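Side-chain contacts in 3-keto-5-aminohexanoate cleavage enzyme (Ralstonia eutropha, PDB 3C6C), which probably cleaves 3-keto-5-aminohexanoate or a related beta-keto acid, using a divalent metal ion held in a TIM-barrel fold: residues V55-K59 against A60-V64; K85-V88 against D89-S93; V127-A130 against E131-H135; K134-D138 against C139-I143; S299-P303 against D304-D308. All coordinates share one frame; numbering follows the deposited sequence. Where two conformers were deposited one is given.

Contact 1: V55-K59 against A60-V64; sequences VEAAK and AGASV
Ala57 and Ala62 meet where helix 47-60 ends: their CB methyls lie 4.0 Å apart, and the methyl of Ala62 also rests against the backbone oxygen of Ala57, with Ala62 CB 3.3 Å from Ala57 O. The same oxygen accepts the bond that spans five residues. Ala62 N reaches back to Ala57 O at 3.0 Å, nearly straight at the hydrogen (163°), although the donor stands above the carbonyl plane. Inside that loop Gly61 N donates to Ala58 O at 2.9 Å, again from above the plane. Ala60 N still bonds in the helical manner to Glu56 O at 3.1 Å, and it makes a weak second bond to Ala57 O.

The bond from Ala62 N to Ala57 O, enclosing that from Gly61 N to Ala58 O, makes a Schellman motif together with the positive phi of Gly61 (118°), at which a CB would press on the preceding carbonyl oxygen. The chain leaves the helix at Gly61 while bonds still run back to Ala57 O and Ala58 O. A water bridges the turn, donating to both Ala58 O and Ala62 O, each at 2.7 Å.

Farther out, Glu56 has CG opposite its backbone N (chi1 175°), which leads the chain off the turn to where OE2 accepts from Gly283 N, at the start of helix 282-295. Val286 of that helix packs on Ala57 and Ala60, while Ala57 and Ala62 also touch Cys28 and Leu26 of strand 23-29. The turn thus delivers the chain from its helix into strand 64-70, whose parallel neighbours in the barrel are strands 23-29 and 99-103.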
loop_
_atom_site.group_PDB
_atom_site.type_symbol
_atom_site.label_atom_id
_atom_site.label_comp_id
_atom_site.label_asym_id
_atom_site.label_seq_id
_atom_site.Cartn_x
_atom_site.Cartn_y
_atom_site.Cartn_z
ATOM N N VAL A 55 3.653 21.785 -32.407
ATOM C CA VAL A 55 3.526 23.229 -32.198
ATOM C C VAL A 55 2.212 23.565 -31.492
ATOM O O VAL A 55 2.173 24.381 -30.582
ATOM C CB VAL A 55 3.701 24.019 -33.532
ATOM C CG1 VAL A 55 3.354 25.521 -33.344
ATOM C CG2 VAL A 55 5.158 23.860 -34.040
ATOM N N GLU A 56 1.154 22.917 -31.927
ATOM C CA GLU A 56 -0.183 23.043 -31.321
ATOM C C GLU A 56 -0.152 22.655 -29.834
ATOM O O GLU A 56 -0.693 23.347 -28.955
ATOM C CB GLU A 56 -1.161 22.133 -32.089
ATOM C CG GLU A 56 -2.585 22.031 -31.553
ATOM C CD GLU A 56 -3.364 20.979 -32.323
ATOM O OE1 GLU A 56 -3.731 21.227 -33.494
ATOM O OE2 GLU A 56 -3.599 19.894 -31.798
ATOM N N ALA A 57 0.523 21.551 -29.557
ATOM C CA ALA A 57 0.693 21.095 -28.172
ATOM C C ALA A 57 1.476 22.128 -27.348
ATOM O O ALA A 57 1.094 22.478 -26.238
ATOM C CB ALA A 57 1.379 19.715 -28.106
ATOM N N ALA A 58 2.553 22.653 -27.941
ATOM C CA ALA A 58 3.387 23.663 -27.272
ATOM C C ALA A 58 2.558 24.889 -26.907
ATOM O O ALA A 58 2.616 25.426 -25.801
ATOM C CB ALA A 58 4.592 24.072 -28.171
ATOM N N LYS A 59 1.772 25.337 -27.877
ATOM C CA LYS A 59 1.000 26.553 -27.707
ATOM C C LYS A 59 -0.062 26.384 -26.618
ATOM O O LYS A 59 -0.484 27.341 -25.976
ATOM C CB LYS A 59 0.367 27.006 -29.025
ATOM C CG LYS A 59 1.353 27.658 -29.951
ATOM C CD LYS A 59 0.708 27.960 -31.291
ATOM C CE LYS A 59 1.661 28.633 -32.278
ATOM N NZ LYS A 59 1.001 28.763 -33.627
ATOM N N ALA A 60 -0.492 25.145 -26.424
ATOM C CA ALA A 60 -1.477 24.823 -25.375
ATOM C C ALA A 60 -0.822 24.659 -23.984
ATOM O O ALA A 60 -1.520 24.566 -22.972
ATOM C CB ALA A 60 -2.283 23.585 -25.737
ATOM N N GLY A 61 0.511 24.625 -23.969
ATOM C CA GLY A 61 1.318 24.578 -22.754
ATOM C C GLY A 61 2.209 23.357 -22.522
ATOM O O GLY A 61 2.822 23.213 -21.471
ATOM N N ALA A 62 2.306 22.477 -23.500
ATOM C CA ALA A 62 3.141 21.268 -23.362
ATOM C C ALA A 62 4.624 21.622 -23.212
ATOM O O ALA A 62 5.136 22.538 -23.854
ATOM C CB ALA A 62 2.920 20.286 -24.514
ATOM N N SER A 63 5.282 20.850 -22.358
ATOM C CA SER A 63 6.707 21.028 -22.047
ATOM C C SER A 63 7.595 20.316 -23.075
ATOM O O SER A 63 8.680 20.782 -23.415
ATOM C CB SER A 63 7.055 20.462 -20.661
ATOM O OG SER A 63 6.032 20.697 -19.693
ATOM N N VAL A 64 7.107 19.156 -23.487
ATOM C CA VAL A 64 7.815 18.194 -24.317
ATOM C C VAL A 64 6.856 17.597 -25.355
ATOM O O VAL A 64 5.665 17.376 -25.057
ATOM C CB VAL A 64 8.426 17.018 -23.442
ATOM C CG1 VAL A 64 9.313 16.089 -24.292
ATOM C CG2 VAL A 64 9.229 17.556 -22.213
HETATM O O HOH W 1 4.774 25.190 -24.231
#

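Contact 2: K85-V88 against D89-S93; sequences KEVV and DRVRS
Two salt bridges, each spanning one helical turn, bind Lys85 to Asp89 and Glu86 to Arg90. Lys85 NZ reaches Asp89 OD2 at 2.8 Å on the syn lone pair, and makes a weaker bond to Asp89 OD1 at 3.2 Å. The lysine gets there because its chain bends at chi2 (68°) and again at chi4, bringing NZ round to the oxygen end of the carboxylate, near its plane. Arg90 approaches side-on: NE lies 2.8 Å and NH2 2.9 Å from the same oxygen, Glu86 OE2, which stays in the guanidinium plane. NE takes the anti lone pair; since carboxylate and guanidinium are turned 43° apart, NH2 comes from outside the carboxylate plane.

Helix 81-92, which carries these pairs, is the crossover of a beta-alpha-beta unit between the neighbouring parallel strands 64-70 and 99-103 of the TIM barrel.

Apolar contact belongs to the face turned to those strands. Val87 CG1 and Val91 CG2 lie 4.2 Å apart, Val87 on Ile67 and Val69, Val91 on Leu100.

Among the remaining polar bonds, Ser93 OG closes the helix end by donating to Asp89 O at 2.8 Å. Arg92 extends past Val88, and its NH1 donates to Cys139 O in the loop after helix 134-139.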
loop_
_atom_site.group_PDB
_atom_site.type_symbol
_atom_site.label_atom_id
_atom_site.label_comp_id
_atom_site.label_asym_id
_atom_site.label_seq_id
_atom_site.Cartn_x
_atom_site.Cartn_y
_atom_site.Cartn_z
ATOM N N LYS A 85 13.893 13.626 -39.496
ATOM C CA LYS A 85 14.659 14.867 -39.727
ATOM C C LYS A 85 13.750 16.001 -40.190
ATOM O O LYS A 85 13.884 17.150 -39.772
ATOM C CB LYS A 85 15.828 14.632 -40.698
ATOM C CG LYS A 85 16.664 15.883 -40.994
ATOM C CD LYS A 85 17.445 16.337 -39.785
ATOM C CE LYS A 85 18.713 17.120 -40.175
ATOM N NZ LYS A 85 18.463 18.334 -40.992
ATOM N N GLU A 86 12.795 15.673 -41.038
ATOM C CA GLU A 86 11.856 16.681 -41.549
ATOM C C GLU A 86 11.003 17.216 -40.395
ATOM O O GLU A 86 10.772 18.420 -40.274
ATOM C CB GLU A 86 10.946 16.132 -42.662
ATOM C CG GLU A 86 10.022 17.217 -43.218
ATOM C CD GLU A 86 9.081 16.760 -44.293
ATOM O OE1 GLU A 86 9.321 15.685 -44.888
ATOM O OE2 GLU A 86 8.078 17.483 -44.514
ATOM N N VAL A 87 10.568 16.310 -39.522
ATOM C CA VAL A 87 9.718 16.738 -38.395
ATOM C C VAL A 87 10.499 17.708 -37.507
ATOM O O VAL A 87 10.020 18.784 -37.174
ATOM C CB VAL A 87 9.160 15.575 -37.526
ATOM C CG1 VAL A 87 8.526 16.140 -36.212
ATOM C CG2 VAL A 87 8.115 14.741 -38.334
ATOM N N VAL A 88 11.717 17.335 -37.164
ATOM C CA VAL A 88 12.531 18.112 -36.216
ATOM C C VAL A 88 12.912 19.461 -36.828
ATOM O O VAL A 88 12.906 20.500 -36.160
ATOM C CB VAL A 88 13.778 17.319 -35.755
ATOM C CG1 VAL A 88 14.803 18.225 -35.107
ATOM C CG2 VAL A 88 13.352 16.183 -34.797
ATOM N N ASP A 89 13.199 19.424 -38.132
ATOM C CA ASP A 89 13.544 20.648 -38.871
ATOM C C ASP A 89 12.359 21.618 -38.877
ATOM O O ASP A 89 12.524 22.821 -38.682
ATOM C CB ASP A 89 14.019 20.360 -40.297
ATOM C CG ASP A 89 15.417 19.734 -40.346
ATOM O OD1 ASP A 89 16.110 19.704 -39.297
ATOM O OD2 ASP A 89 15.816 19.271 -41.451
ATOM N N ARG A 90 11.171 21.071 -39.088
ATOM C CA ARG A 90 9.929 21.866 -39.066
ATOM C C ARG A 90 9.637 22.475 -37.699
ATOM O O ARG A 90 9.298 23.644 -37.600
ATOM C CB ARG A 90 8.700 21.087 -39.577
ATOM C CG ARG A 90 8.746 20.766 -41.066
ATOM C CD ARG A 90 7.491 20.070 -41.492
ATOM N NE ARG A 90 7.532 19.714 -42.893
ATOM C CZ ARG A 90 7.123 20.530 -43.865
ATOM N NH1 ARG A 90 6.656 21.728 -43.567
ATOM N NH2 ARG A 90 7.166 20.151 -45.122
ATOM N N VAL A 91 9.755 21.686 -36.647
ATOM C CA VAL A 91 9.395 22.184 -35.302
ATOM C C VAL A 91 10.402 23.271 -34.916
ATOM O O VAL A 91 10.059 24.345 -34.434
ATOM C CB VAL A 91 9.353 21.069 -34.230
ATOM C CG1 VAL A 91 9.131 21.697 -32.823
ATOM C CG2 VAL A 91 8.276 20.022 -34.575
ATOM N N ARG A 92 11.654 22.983 -35.192
ATOM C CA ARG A 92 12.752 23.875 -34.805
ATOM C C ARG A 92 12.718 25.206 -35.544
ATOM O O ARG A 92 13.301 26.178 -35.071
ATOM C CB ARG A 92 14.132 23.218 -34.986
ATOM C CG ARG A 92 14.438 22.240 -33.884
ATOM C CD ARG A 92 15.683 21.421 -34.148
ATOM N NE ARG A 92 16.013 20.561 -33.022
ATOM C CZ ARG A 92 16.799 19.491 -33.114
ATOM N NH1 ARG A 92 17.305 19.147 -34.283
ATOM N NH2 ARG A 92 17.065 18.761 -32.051
ATOM N N SER A 93 12.041 25.234 -36.679
ATOM C CA SER A 93 11.974 26.439 -37.512
ATOM C C SER A 93 10.589 27.076 -37.439
ATOM O O SER A 93 10.251 27.987 -38.186
ATOM C CB SER A 93 12.399 26.151 -38.946
ATOM O OG SER A 93 11.540 25.260 -39.605
#

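Contact 3: V127-A130 against E131-H135; sequences VPVA and ERVKH
The guanidinium of Arg132 meets Val127 at its edge: Val127 O lies near the guanidinium plane, slightly tilted from it, and accepts from NE at 2.9 Å with an N-H...O angle of 154°. Pro128 O approaches the same group obliquely. At the edge of the His135 ring, in its plane, sits Arg132 O, and Phe84 meets this ring with the two planes inclined by about 30°.

Arg132 is anchored twice on this one turn. Its backbone N donates to Pro128 O at 2.9 Å, lying in the carbonyl plane, while the side chain, with CG opposite the carbonyl carbon (chi1 -76°) and extended to NE, runs back past the helix start to Val127. On the way Arg132 CG touches Val127 CG2 at 3.8 Å. Pro128 is the N-cap of helix 129-132; its oxygen takes a weak second bond from Glu131 N.

Glu131 lays OE1 against Val127 CB, 3.8 Å away, but OE2 pairs with Arg79. Val129 CG1 and Val133 CG1 meet at 4.3 Å beside helix 166-179, which supplies Thr168, Ala171 and Met172.

The arginine's named partners are neutral oxygens: Val127 O at NE and, outside the two segments, Asn164 OD1 at NH1. Its charge would be expected to polarise the Val127 carbonyl, while the charge of Glu131 is probably balanced by its salt bridge to Arg79.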
loop_
_atom_site.group_PDB
_atom_site.type_symbol
_atom_site.label_atom_id
_atom_site.label_comp_id
_atom_site.label_asym_id
_atom_site.label_seq_id
_atom_site.Cartn_x
_atom_site.Cartn_y
_atom_site.Cartn_z
ATOM N N VAL A 127 16.415 -5.062 -35.252
ATOM C CA VAL A 127 17.584 -4.527 -35.927
ATOM C C VAL A 127 18.668 -4.062 -34.973
ATOM O O VAL A 127 18.429 -3.795 -33.798
ATOM C CB VAL A 127 17.207 -3.406 -36.920
ATOM C CG1 VAL A 127 16.250 -3.945 -37.995
ATOM C CG2 VAL A 127 16.583 -2.246 -36.224
ATOM N N PRO A 128 19.891 -3.990 -35.476
ATOM C CA PRO A 128 21.005 -3.667 -34.606
ATOM C C PRO A 128 21.007 -2.249 -34.094
ATOM O O PRO A 128 20.351 -1.363 -34.654
ATOM C CB PRO A 128 22.236 -3.907 -35.502
ATOM C CG PRO A 128 21.755 -4.808 -36.554
ATOM C CD PRO A 128 20.337 -4.428 -36.810
ATOM N N VAL A 129 21.779 -2.075 -33.030
ATOM C CA VAL A 129 21.897 -0.781 -32.346
ATOM C C VAL A 129 22.212 0.346 -33.327
ATOM O O VAL A 129 21.588 1.406 -33.315
ATOM C CB VAL A 129 22.959 -0.836 -31.218
ATOM C CG1 VAL A 129 23.370 0.569 -30.780
ATOM C CG2 VAL A 129 22.413 -1.660 -30.048
ATOM N N ALA A 130 23.163 0.091 -34.211
ATOM C CA ALA A 130 23.677 1.161 -35.074
ATOM C C ALA A 130 22.549 1.685 -35.961
ATOM O O ALA A 130 22.443 2.890 -36.253
ATOM C CB ALA A 130 24.828 0.676 -35.930
ATOM N N GLU A 131 21.690 0.772 -36.388
ATOM C CA GLU A 131 20.573 1.193 -37.235
ATOM C C GLU A 131 19.486 1.841 -36.380
ATOM O O GLU A 131 18.867 2.828 -36.766
ATOM C CB GLU A 131 19.985 0.043 -38.039
ATOM C CG GLU A 131 19.261 0.593 -39.258
ATOM C CD GLU A 131 18.506 -0.451 -40.039
ATOM O OE1 GLU A 131 18.819 -1.665 -39.930
ATOM O OE2 GLU A 131 17.588 -0.036 -40.768
ATOM N N ARG A 132 19.291 1.293 -35.198
ATOM C CA ARG A 132 18.237 1.807 -34.305
ATOM C C ARG A 132 18.455 3.277 -33.972
ATOM O O ARG A 132 17.502 4.032 -33.753
ATOM C CB ARG A 132 18.166 1.014 -33.004
ATOM C CG ARG A 132 17.507 -0.326 -33.136
ATOM C CD ARG A 132 17.332 -0.889 -31.762
ATOM N NE ARG A 132 17.107 -2.327 -31.720
ATOM C CZ ARG A 132 16.673 -2.944 -30.626
ATOM N NH1 ARG A 132 16.439 -2.208 -29.537
ATOM N NH2 ARG A 132 16.475 -4.265 -30.614
ATOM N N VAL A 133 19.711 3.694 -33.948
ATOM C CA VAL A 133 20.025 5.026 -33.406
ATOM C C VAL A 133 20.311 6.034 -34.519
ATOM O O VAL A 133 20.642 7.200 -34.265
ATOM C CB VAL A 133 21.191 5.003 -32.362
ATOM C CG1 VAL A 133 20.859 4.072 -31.137
ATOM C CG2 VAL A 133 22.517 4.646 -33.021
ATOM N N LYS A 134 20.173 5.579 -35.759
ATOM C CA LYS A 134 20.519 6.434 -36.923
ATOM C C LYS A 134 19.776 7.796 -36.892
ATOM O O LYS A 134 20.357 8.861 -37.061
ATOM C CB LYS A 134 20.263 5.676 -38.240
ATOM C CG LYS A 134 20.383 6.506 -39.474
ATOM C CD LYS A 134 21.721 7.238 -39.536
ATOM C CE LYS A 134 21.928 7.944 -40.908
ATOM N NZ LYS A 134 20.642 8.299 -41.616
ATOM N N HIS A 135 18.480 7.741 -36.633
ATOM C CA HIS A 135 17.665 8.968 -36.595
ATOM C C HIS A 135 18.083 9.899 -35.470
ATOM O O HIS A 135 17.995 11.120 -35.582
ATOM C CB HIS A 135 16.164 8.663 -36.557
ATOM C CG HIS A 135 15.701 8.009 -35.299
ATOM N ND1 HIS A 135 16.152 6.770 -34.884
ATOM C CD2 HIS A 135 14.808 8.418 -34.363
ATOM C CE1 HIS A 135 15.557 6.454 -33.750
ATOM N NE2 HIS A 135 14.736 7.434 -33.414
#

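Contact 4: K134-D138 against C139-I143; sequences KHLED and CLPEI. With EDO (1,2-ethanediol), chain E.
Apolar contact joins Leu136 to Pro141, whose side chains cross at about a right angle with Leu136 CD2 4.0 Å from Pro141 CG. The same methyl, CD2, stands 3.5 Å above the plane of the His135 ring, offset toward its rim.

Hydrogen bonds finish helix 134-139. Cys139 N donates to His135 O at 2.9 Å, and Leu140 N to Leu136 O at 2.8 Å with an angle of 150° at the hydrogen. The side chain of Leu140 turns back to cover this helix-end carbonyl, placing Leu140 CD2 3.6 Å from Leu136 O. With SG opposite its carbonyl carbon (chi1 -64°), Cys139 swings the sulfur back to 3.4 Å from His135 O. NE2 of His135 is engaged by Thr103 O, tying the ring to the end of strand 99-103. A water donates to Asp138 O and weakly to Cys139 O; a 1,2-ethanediol, probably from the crystallisation liquor, bonds weakly to Leu140 O and also to Leu179 O.

Of the ionic pairs, Lys134 NZ meets Asp138 OD2 at 2.9 Å on the syn lone pair, within the helix itself, and Glu137 pairs with Arg175 of helix 166-179.

Leu140 leaves the helix with a positive phi of 47° while still bonded to Leu136 O, and proline follows: the alpha-L type of C-terminal cap. In the TIM barrel it turns the chain from helix 134-139 toward strand 143-147, which lies parallel to strand 99-103.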
loop_
_atom_site.group_PDB
_atom_site.type_symbol
_atom_site.label_atom_id
_atom_site.label_comp_id
_atom_site.label_asym_id
_atom_site.label_seq_id
_atom_site.Cartn_x
_atom_site.Cartn_y
_atom_site.Cartn_z
ATOM N N LYS A 134 20.173 5.579 -35.759
ATOM C CA LYS A 134 20.519 6.434 -36.923
ATOM C C LYS A 134 19.776 7.796 -36.892
ATOM O O LYS A 134 20.357 8.861 -37.061
ATOM C CB LYS A 134 20.263 5.676 -38.240
ATOM C CG LYS A 134 20.383 6.506 -39.474
ATOM C CD LYS A 134 21.721 7.238 -39.536
ATOM C CE LYS A 134 21.928 7.944 -40.908
ATOM N NZ LYS A 134 20.642 8.299 -41.616
ATOM N N HIS A 135 18.480 7.741 -36.633
ATOM C CA HIS A 135 17.665 8.968 -36.595
ATOM C C HIS A 135 18.083 9.899 -35.470
ATOM O O HIS A 135 17.995 11.120 -35.582
ATOM C CB HIS A 135 16.164 8.663 -36.557
ATOM C CG HIS A 135 15.701 8.009 -35.299
ATOM N ND1 HIS A 135 16.152 6.770 -34.884
ATOM C CD2 HIS A 135 14.808 8.418 -34.363
ATOM C CE1 HIS A 135 15.557 6.454 -33.750
ATOM N NE2 HIS A 135 14.736 7.434 -33.414
ATOM N N LEU A 136 18.589 9.310 -34.403
ATOM C CA LEU A 136 19.002 10.091 -33.243
ATOM C C LEU A 136 20.289 10.863 -33.572
ATOM O O LEU A 136 20.463 12.008 -33.190
ATOM C CB LEU A 136 19.206 9.206 -32.013
ATOM C CG LEU A 136 17.989 8.464 -31.463
ATOM C CD1 LEU A 136 18.420 7.788 -30.144
ATOM C CD2 LEU A 136 16.816 9.435 -31.281
ATOM N N GLU A 137 21.147 10.189 -34.323
ATOM C CA GLU A 137 22.426 10.755 -34.772
ATOM C C GLU A 137 22.137 11.963 -35.648
ATOM O O GLU A 137 22.800 12.982 -35.560
ATOM C CB GLU A 137 23.233 9.718 -35.529
ATOM C CG GLU A 137 23.698 8.559 -34.672
ATOM C CD GLU A 137 24.389 7.447 -35.461
ATOM O OE1 GLU A 137 24.270 7.405 -36.691
ATOM O OE2 GLU A 137 25.030 6.600 -34.823
ATOM N N ASP A 138 21.106 11.843 -36.470
ATOM C CA ASP A 138 20.795 12.875 -37.475
ATOM C C ASP A 138 20.082 14.062 -36.827
ATOM O O ASP A 138 20.286 15.217 -37.212
ATOM C CB ASP A 138 19.854 12.353 -38.577
ATOM C CG ASP A 138 20.481 11.307 -39.507
ATOM O OD1 ASP A 138 21.732 11.089 -39.521
ATOM O OD2 ASP A 138 19.675 10.695 -40.255
ATOM N N CYS A 139 19.210 13.766 -35.861
ATOM C CA CYS A 139 18.283 14.769 -35.329
ATOM C C CYS A 139 18.718 15.397 -34.013
ATOM O O CYS A 139 18.336 16.519 -33.707
ATOM C CB CYS A 139 16.888 14.171 -35.139
ATOM S SG CYS A 139 16.057 13.645 -36.655
ATOM N N LEU A 140 19.487 14.639 -33.235
ATOM C CA LEU A 140 20.000 15.097 -31.941
ATOM C C LEU A 140 18.932 15.766 -31.054
ATOM O O LEU A 140 19.091 16.904 -30.621
ATOM C CB LEU A 140 21.195 16.031 -32.143
ATOM C CG LEU A 140 22.443 15.352 -32.739
ATOM C CD1 LEU A 140 23.541 16.374 -32.976
ATOM C CD2 LEU A 140 22.924 14.197 -31.825
ATOM N N PRO A 141 17.831 15.045 -30.749
ATOM C CA PRO A 141 16.839 15.556 -29.817
ATOM C C PRO A 141 17.403 15.596 -28.408
ATOM O O PRO A 141 18.424 14.973 -28.125
ATOM C CB PRO A 141 15.737 14.498 -29.875
ATOM C CG PRO A 141 16.464 13.251 -30.171
ATOM C CD PRO A 141 17.553 13.641 -31.128
ATOM N N GLU A 142 16.744 16.311 -27.511
ATOM C CA GLU A 142 17.232 16.377 -26.115
ATOM C C GLU A 142 16.968 15.060 -25.406
ATOM O O GLU A 142 17.713 14.633 -24.536
ATOM C CB GLU A 142 16.620 17.549 -25.329
ATOM C CG GLU A 142 17.296 18.856 -25.725
ATOM C CD GLU A 142 16.524 20.075 -25.309
ATOM O OE1 GLU A 142 15.465 20.366 -25.919
ATOM O OE2 GLU A 142 17.027 20.777 -24.401
ATOM N N ILE A 143 15.894 14.426 -25.827
ATOM C CA ILE A 143 15.404 13.199 -25.174
ATOM C C ILE A 143 15.051 12.167 -26.223
ATOM O O ILE A 143 14.671 12.508 -27.328
ATOM C CB ILE A 143 14.160 13.492 -24.290
ATOM C CG1 ILE A 143 14.478 14.519 -23.195
ATOM C CG2 ILE A 143 13.574 12.216 -23.701
ATOM C CD1 ILE A 143 13.242 15.020 -22.463
HETATM C C1 EDO E . 20.790 17.148 -27.342
HETATM O O1 EDO E . 20.793 18.420 -27.991
HETATM C C2 EDO E . 21.564 16.120 -28.151
HETATM O O2 EDO E . 22.921 16.543 -28.312
HETATM O O HOH W 2 19.666 18.002 -36.443
#

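Contact 5: S299-P303 against D304-D308; sequences SVATP and DEARD
Thr302 and Glu305 cross obliquely and exchange bonds, each side chain meeting the other's backbone N. Thr302 OG1 sits between the backbone N and the carbonyl carbon (chi1 67°), which aims it at the first helical turn, where Glu305 N donates to it at 3.1 Å. In return Glu305 stretches back along the turn, and Thr302 N donates to Glu305 OE1 at 2.9 Å, almost straight at 171°. That donor comes on the anti side of the carboxylate, 31° out of its plane. A water also donates to Glu305 OE1 at 2.6 Å and ties it to Val300 O.

On another side of the turn Arg307 points back to the helix start: NH1 forms a salt bridge with Asp304 OD1 at 2.9 Å and lies 3.8 Å from Pro303 CB. Its other carboxylate partners are Asp97 at NH1 and Glu142 at NE.

Ala301 CB and Ala306 CB meet at 4.2 Å across the cap, with Ala306 also resting on Ile25 of strand 23-29. Their positions are those of a hydrophobic staple, and the reciprocal Thr302-Glu305 pair is a capping box; together they start helix 303-310 just after strand 299-300.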
loop_
_atom_site.group_PDB
_atom_site.type_symbol
_atom_site.label_atom_id
_atom_site.label_comp_id
_atom_site.label_asym_id
_atom_site.label_seq_id
_atom_site.Cartn_x
_atom_site.Cartn_y
_atom_site.Cartn_z
ATOM N N SER A 299 1.234 23.788 -11.550
ATOM C CA SER A 299 1.291 24.365 -12.890
ATOM C C SER A 299 2.098 23.500 -13.826
ATOM O O SER A 299 2.777 22.591 -13.410
ATOM C CB SER A 299 1.869 25.770 -12.892
ATOM O OG SER A 299 3.190 25.739 -12.421
ATOM N N VAL A 300 1.969 23.803 -15.102
ATOM C CA VAL A 300 2.649 23.041 -16.126
ATOM C C VAL A 300 3.953 23.742 -16.483
ATOM O O VAL A 300 3.983 24.926 -16.830
ATOM C CB VAL A 300 1.797 22.823 -17.374
ATOM C CG1 VAL A 300 2.620 22.061 -18.421
ATOM C CG2 VAL A 300 0.467 22.065 -17.022
ATOM N N ALA A 301 5.026 22.972 -16.390
ATOM C CA ALA A 301 6.362 23.473 -16.739
ATOM C C ALA A 301 6.434 23.969 -18.180
ATOM O O ALA A 301 6.036 23.285 -19.113
ATOM C CB ALA A 301 7.447 22.385 -16.486
ATOM N N THR A 302 6.993 25.154 -18.340
ATOM C CA THR A 302 7.387 25.618 -19.677
ATOM C C THR A 302 8.527 24.695 -20.143
ATOM O O THR A 302 9.126 23.989 -19.325
ATOM C CB THR A 302 7.884 27.083 -19.699
ATOM O OG1 THR A 302 9.111 27.162 -18.981
ATOM C CG2 THR A 302 6.855 28.067 -19.076
ATOM N N PRO A 303 8.859 24.700 -21.451
ATOM C CA PRO A 303 9.973 23.874 -21.921
ATOM C C PRO A 303 11.276 24.144 -21.174
ATOM O O PRO A 303 11.979 23.212 -20.765
ATOM C CB PRO A 303 10.054 24.236 -23.408
ATOM C CG PRO A 303 8.602 24.472 -23.767
ATOM C CD PRO A 303 8.021 25.171 -22.587
ATOM N N ASP A 304 11.536 25.414 -20.908
ATOM C CA ASP A 304 12.784 25.801 -20.214
ATOM C C ASP A 304 12.780 25.372 -18.754
ATOM O O ASP A 304 13.794 24.931 -18.192
ATOM C CB ASP A 304 13.040 27.298 -20.344
ATOM C CG ASP A 304 13.757 27.667 -21.646
ATOM O OD1 ASP A 304 14.289 26.783 -22.367
ATOM O OD2 ASP A 304 13.775 28.881 -21.932
ATOM N N GLU A 305 11.616 25.481 -18.123
ATOM C CA GLU A 305 11.447 24.989 -16.748
ATOM C C GLU A 305 11.660 23.479 -16.674
ATOM O O GLU A 305 12.274 22.953 -15.726
ATOM C CB GLU A 305 10.063 25.357 -16.178
ATOM C CG GLU A 305 9.960 26.831 -15.841
ATOM C CD GLU A 305 8.560 27.317 -15.537
ATOM O OE1 GLU A 305 7.584 26.634 -15.869
ATOM O OE2 GLU A 305 8.437 28.407 -14.949
ATOM N N ALA A 306 11.139 22.776 -17.681
ATOM C CA ALA A 306 11.288 21.320 -17.748
ATOM C C ALA A 306 12.755 20.961 -17.959
ATOM O O ALA A 306 13.291 20.030 -17.362
ATOM C CB ALA A 306 10.429 20.730 -18.874
ATOM N N ARG A 307 13.423 21.747 -18.795
ATOM C CA ARG A 307 14.870 21.530 -19.015
ATOM C C ARG A 307 15.614 21.662 -17.694
ATOM O O ARG A 307 16.436 20.818 -17.327
ATOM C CB ARG A 307 15.467 22.513 -20.027
ATOM C CG ARG A 307 15.036 22.257 -21.461
ATOM C CD ARG A 307 15.637 23.240 -22.460
ATOM N NE ARG A 307 15.223 22.876 -23.825
ATOM C CZ ARG A 307 14.317 23.513 -24.561
ATOM N NH1 ARG A 307 13.728 24.614 -24.143
ATOM N NH2 ARG A 307 14.014 23.037 -25.752
ATOM N N ASP A 308 15.284 22.704 -16.945
ATOM C CA ASP A 308 15.943 22.940 -15.647
ATOM C C ASP A 308 15.722 21.779 -14.653
ATOM O O ASP A 308 16.660 21.337 -13.953
ATOM C CB ASP A 308 15.482 24.269 -15.026
ATOM C CG ASP A 308 15.968 25.488 -15.801
ATOM O OD1 ASP A 308 16.922 25.374 -16.631
ATOM O OD2 ASP A 308 15.386 26.579 -15.571
HETATM O O HOH W 3 5.062 27.319 -15.824
HETATM O O HOH W 4 10.273 27.834 -22.147
#

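Overall arrangement
All five are local contacts along helices or at helix ends of one TIM barrel, following the chain in the order 1 to 5. Contacts 1 and 5, first and last, have centres about 11 Å apart and touch where Ser63 reaches Ala301, so the early and late parts of the chain are joined beside strand 23-29. Contacts 2 and 4, centres about 12 Å apart, touch through Arg92, whose guanidinium reaches Cys139 O, and both pack on strand 99-103. Contact 3 runs into contact 4 through Lys134 and His135. None contains a ligand of the nickel, which is held by His66, His68 and Glu269 about 10 Å from the His135 side chain; they join barrel helices to strands.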